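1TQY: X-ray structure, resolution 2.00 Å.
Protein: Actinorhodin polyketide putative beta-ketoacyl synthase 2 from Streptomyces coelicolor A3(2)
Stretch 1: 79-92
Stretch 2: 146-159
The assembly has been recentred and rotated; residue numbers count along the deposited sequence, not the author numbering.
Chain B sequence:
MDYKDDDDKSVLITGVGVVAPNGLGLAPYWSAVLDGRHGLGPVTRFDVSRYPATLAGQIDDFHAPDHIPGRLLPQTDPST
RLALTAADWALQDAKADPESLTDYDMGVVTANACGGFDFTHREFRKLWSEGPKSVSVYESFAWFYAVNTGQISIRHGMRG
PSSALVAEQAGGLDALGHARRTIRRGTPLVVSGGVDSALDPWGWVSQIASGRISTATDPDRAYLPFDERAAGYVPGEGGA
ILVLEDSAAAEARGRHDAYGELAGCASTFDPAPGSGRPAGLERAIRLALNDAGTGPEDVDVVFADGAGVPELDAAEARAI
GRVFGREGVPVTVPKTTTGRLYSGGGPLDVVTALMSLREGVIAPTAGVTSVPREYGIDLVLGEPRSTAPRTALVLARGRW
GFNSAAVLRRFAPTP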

# COMPACT_ATOMS: atom_id res chain seq x y z
N SER B 79 15.33 5.22 -4.60
CA SER B 79 14.07 4.86 -5.26
C SER B 79 13.16 6.08 -5.46
O SER B 79 12.58 6.26 -6.53
CB SER B 79 13.31 3.81 -4.44
OG SER B 79 12.92 4.33 -3.19
N THR B 80 13.03 6.93 -4.44
CA THR B 80 12.16 8.09 -4.56
C THR B 80 12.65 9.13 -5.58
O THR B 80 11.86 9.75 -6.30
CB THR B 80 11.96 8.75 -3.20
OG1 THR B 80 11.38 7.80 -2.30
CG2 THR B 80 11.04 9.96 -3.31
N ARG B 81 13.97 9.29 -5.67
CA ARG B 81 14.54 10.25 -6.61
C ARG B 81 14.25 9.81 -8.04
O ARG B 81 13.98 10.63 -8.92
CB ARG B 81 16.04 10.37 -6.39
CG ARG B 81 16.37 10.87 -5.01
CD ARG B 81 17.85 10.81 -4.79
NE ARG B 81 18.28 11.32 -3.50
CZ ARG B 81 19.55 11.36 -3.12
NH1 ARG B 81 20.50 10.91 -3.95
NH2 ARG B 81 19.89 11.84 -1.94
N LEU B 82 14.32 8.50 -8.26
CA LEU B 82 14.04 7.94 -9.57
C LEU B 82 12.56 8.14 -9.91
O LEU B 82 12.22 8.51 -11.03
CB LEU B 82 14.42 6.46 -9.59
CG LEU B 82 15.93 6.22 -9.55
CD1 LEU B 82 16.24 4.82 -9.05
CD2 LEU B 82 16.50 6.46 -10.91
N ALA B 83 11.69 7.90 -8.92
CA ALA B 83 10.25 8.05 -9.10
C ALA B 83 9.87 9.50 -9.40
O ALA B 83 8.99 9.76 -10.22
CB ALA B 83 9.52 7.57 -7.85
N LEU B 84 10.51 10.45 -8.72
CA LEU B 84 10.22 11.86 -8.94
C LEU B 84 10.70 12.26 -10.34
O LEU B 84 10.04 13.03 -11.03
CB LEU B 84 10.92 12.74 -7.89
CG LEU B 84 10.40 12.71 -6.44
CD1 LEU B 84 11.40 13.38 -5.51
CD2 LEU B 84 9.05 13.43 -6.37
N THR B 85 11.83 11.72 -10.77
CA THR B 85 12.37 12.04 -12.08
C THR B 85 11.44 11.48 -13.13
O THR B 85 11.10 12.15 -14.12
CB THR B 85 13.75 11.43 -12.27
OG1 THR B 85 14.62 11.90 -11.23
CG2 THR B 85 14.32 11.80 -13.62
N ALA B 86 11.02 10.24 -12.91
CA ALA B 86 10.11 9.55 -13.80
C ALA B 86 8.80 10.33 -13.87
O ALA B 86 8.31 10.63 -14.96
CB ALA B 86 9.85 8.14 -13.28
N ALA B 87 8.25 10.66 -12.71
CA ALA B 87 6.99 11.39 -12.65
C ALA B 87 7.05 12.71 -13.42
O ALA B 87 6.15 13.01 -14.20
CB ALA B 87 6.59 11.64 -11.20
N ASP B 88 8.10 13.49 -13.21
CA ASP B 88 8.22 14.77 -13.90
C ASP B 88 8.22 14.58 -15.41
O ASP B 88 7.48 15.26 -16.13
CB ASP B 88 9.49 15.50 -13.45
CG ASP B 88 9.65 16.85 -14.13
OD1 ASP B 88 8.80 17.74 -13.91
OD2 ASP B 88 10.63 17.02 -14.89
N TRP B 89 9.05 13.65 -15.89
CA TRP B 89 9.15 13.35 -17.32
C TRP B 89 7.82 12.90 -17.92
O TRP B 89 7.50 13.23 -19.07
CB TRP B 89 10.20 12.26 -17.58
CG TRP B 89 11.62 12.73 -17.43
CD1 TRP B 89 12.05 14.02 -17.39
CD2 TRP B 89 12.80 11.91 -17.31
NE1 TRP B 89 13.42 14.06 -17.26
CE2 TRP B 89 13.90 12.78 -17.21
CE3 TRP B 89 13.02 10.52 -17.29
CZ2 TRP B 89 15.22 12.32 -17.08
CZ3 TRP B 89 14.33 10.06 -17.16
CH2 TRP B 89 15.42 10.96 -17.06
N ALA B 90 7.04 12.15 -17.14
CA ALA B 90 5.75 11.66 -17.60
C ALA B 90 4.76 12.82 -17.78
O ALA B 90 4.02 12.87 -18.77
CB ALA B 90 5.20 10.64 -16.61
N LEU B 91 4.75 13.75 -16.82
CA LEU B 91 3.86 14.90 -16.89
C LEU B 91 4.19 15.81 -18.07
O LEU B 91 3.28 16.37 -18.69
CB LEU B 91 3.92 15.71 -15.59
CG LEU B 91 3.11 15.15 -14.40
CD1 LEU B 91 3.40 15.96 -13.14
CD2 LEU B 91 1.62 15.20 -14.74
N GLN B 92 5.46 15.99 -18.39
CA GLN B 92 5.76 16.85 -19.53
C GLN B 92 5.65 16.10 -20.85
O GLN B 92 5.49 16.71 -21.90
CB GLN B 92 7.13 17.51 -19.38
CG GLN B 92 8.30 16.59 -19.27
CD GLN B 92 9.58 17.34 -18.87
OE1 GLN B 92 10.56 17.37 -19.62
NE2 GLN B 92 9.56 17.94 -17.69
N ALA B 146 4.37 4.61 1.49
CA ALA B 146 3.64 5.68 0.83
C ALA B 146 4.54 6.80 0.31
O ALA B 146 4.09 7.63 -0.47
CB ALA B 146 2.62 6.27 1.79
N VAL B 147 5.81 6.81 0.71
CA VAL B 147 6.72 7.90 0.33
C VAL B 147 6.62 8.46 -1.08
O VAL B 147 6.46 9.67 -1.25
CB VAL B 147 8.22 7.55 0.65
CG1 VAL B 147 8.72 6.37 -0.20
CG2 VAL B 147 9.09 8.78 0.42
N ASN B 148 6.69 7.61 -2.10
CA ASN B 148 6.63 8.12 -3.46
C ASN B 148 5.31 8.76 -3.88
O ASN B 148 5.28 9.62 -4.77
CB ASN B 148 7.04 7.04 -4.44
CG ASN B 148 8.40 6.49 -4.11
OD1 ASN B 148 9.28 7.24 -3.68
ND2 ASN B 148 8.58 5.19 -4.28
N THR B 149 4.21 8.37 -3.25
CA THR B 149 2.94 8.99 -3.60
C THR B 149 2.92 10.39 -2.99
O THR B 149 2.63 11.38 -3.67
CB THR B 149 1.74 8.16 -3.08
OG1 THR B 149 1.62 6.97 -3.87
CG2 THR B 149 0.46 8.96 -3.19
N GLY B 150 3.27 10.48 -1.71
CA GLY B 150 3.30 11.76 -1.03
C GLY B 150 4.28 12.77 -1.62
O GLY B 150 3.97 13.96 -1.68
N GLN B 151 5.45 12.31 -2.06
CA GLN B 151 6.44 13.22 -2.64
C GLN B 151 6.01 13.69 -4.02
O GLN B 151 6.19 14.85 -4.38
CB GLN B 151 7.82 12.56 -2.72
CG GLN B 151 8.52 12.33 -1.37
CD GLN B 151 9.04 13.62 -0.72
OE1 GLN B 151 9.79 13.56 0.25
NE2 GLN B 151 8.63 14.77 -1.25
N ILE B 152 5.44 12.78 -4.81
CA ILE B 152 4.98 13.17 -6.15
C ILE B 152 3.83 14.18 -5.97
O ILE B 152 3.77 15.21 -6.66
CB ILE B 152 4.54 11.93 -6.95
CG1 ILE B 152 5.78 11.09 -7.31
CG2 ILE B 152 3.80 12.35 -8.21
CD1 ILE B 152 5.48 9.77 -7.98
N SER B 153 2.94 13.88 -5.03
CA SER B 153 1.78 14.74 -4.73
C SER B 153 2.20 16.18 -4.39
O SER B 153 1.70 17.14 -4.98
CB SER B 153 1.00 14.14 -3.55
OG SER B 153 0.19 15.11 -2.91
N ILE B 154 3.10 16.30 -3.43
CA ILE B 154 3.60 17.59 -2.98
C ILE B 154 4.34 18.37 -4.06
O ILE B 154 4.16 19.58 -4.21
CB ILE B 154 4.56 17.41 -1.79
CG1 ILE B 154 3.80 16.82 -0.60
CG2 ILE B 154 5.20 18.74 -1.40
CD1 ILE B 154 4.67 16.49 0.56
N ARG B 155 5.17 17.67 -4.83
CA ARG B 155 5.93 18.35 -5.85
C ARG B 155 5.09 18.91 -6.99
O ARG B 155 5.48 19.88 -7.63
CB ARG B 155 7.00 17.43 -6.44
CG ARG B 155 8.13 18.22 -7.06
CD ARG B 155 8.90 17.40 -8.05
NE ARG B 155 10.07 18.09 -8.57
CZ ARG B 155 10.86 17.59 -9.51
NH1 ARG B 155 10.60 16.40 -10.02
NH2 ARG B 155 11.92 18.27 -9.93
N HIS B 156 3.94 18.30 -7.26
CA HIS B 156 3.13 18.80 -8.36
C HIS B 156 1.82 19.44 -7.93
O HIS B 156 1.02 19.87 -8.76
CB HIS B 156 2.90 17.67 -9.36
CG HIS B 156 4.18 17.09 -9.88
ND1 HIS B 156 4.98 17.75 -10.79
CD2 HIS B 156 4.85 15.95 -9.55
CE1 HIS B 156 6.09 17.05 -10.99
NE2 HIS B 156 6.03 15.96 -10.25
N GLY B 157 1.62 19.52 -6.62
CA GLY B 157 0.41 20.12 -6.09
C GLY B 157 -0.84 19.35 -6.46
O GLY B 157 -1.87 19.94 -6.79
N MET B 158 -0.74 18.03 -6.40
CA MET B 158 -1.88 17.17 -6.72
C MET B 158 -2.59 16.83 -5.42
O MET B 158 -1.98 16.28 -4.51
CB MET B 158 -1.38 15.91 -7.44
CG MET B 158 -0.73 16.24 -8.75
SD MET B 158 -0.25 14.82 -9.75
CE MET B 158 0.55 15.68 -11.14
N ARG B 159 -3.87 17.17 -5.32
CA ARG B 159 -4.62 16.95 -4.09
C ARG B 159 -5.79 15.99 -4.15
O ARG B 159 -6.47 15.77 -3.15
CB ARG B 159 -5.11 18.30 -3.55
CG ARG B 159 -3.98 19.28 -3.33
CD ARG B 159 -4.35 20.38 -2.35
NE ARG B 159 -3.15 21.13 -1.98
CZ ARG B 159 -2.55 22.01 -2.76
NH1 ARG B 159 -3.05 22.28 -3.96
NH2 ARG B 159 -1.44 22.60 -2.36
O HOH W 1 10.52 3.58 -2.50
O HOH W 2 8.44 14.66 -10.07

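The centre of this contact is apolar. Ile152 reaches the partner helix with its end, and its CD1 lies 3.9 Å from Ala87 CB. Leu84 packs beside it, with Leu84 CD2 4.1 Å from Ile152 CG1. The small side chains of Ala83 and Ala87 both point toward the second stretch. The two helices run in the same general direction, with axes 9.7 Å apart at closest approach and crossing at -43°. They diverge along their length: the CA atoms of Thr80 and Asn148 are 5.6 Å apart, those of Asp88 and His156 8.5 Å.

Larger side chains fill the wider end. Leu91 CD1 sits over one face of the His156 ring, 3.5 Å from its centroid, in a CH-pi contact. The same methyl lies 3.5 Å from Met158 CE, beyond Gly157, whose positive phi breaks the helical path.

Polar contacts lie at the Thr80 end and along the flank that carries Arg155 and His156. At the close end, Thr80 OG1 donates a short hydrogen bond to Asn148 OD1, 2.6 Å. Water 1 links Ser79 OG to Asn148 ND2. Further along, water 2 donates to Leu84 O, accepts from Arg155 NH1 and also bonds His156 NE2. Asp88 OD1 is 4.5 Å from Arg155 NH1, so the opposite charges are near each other without forming a salt bridge.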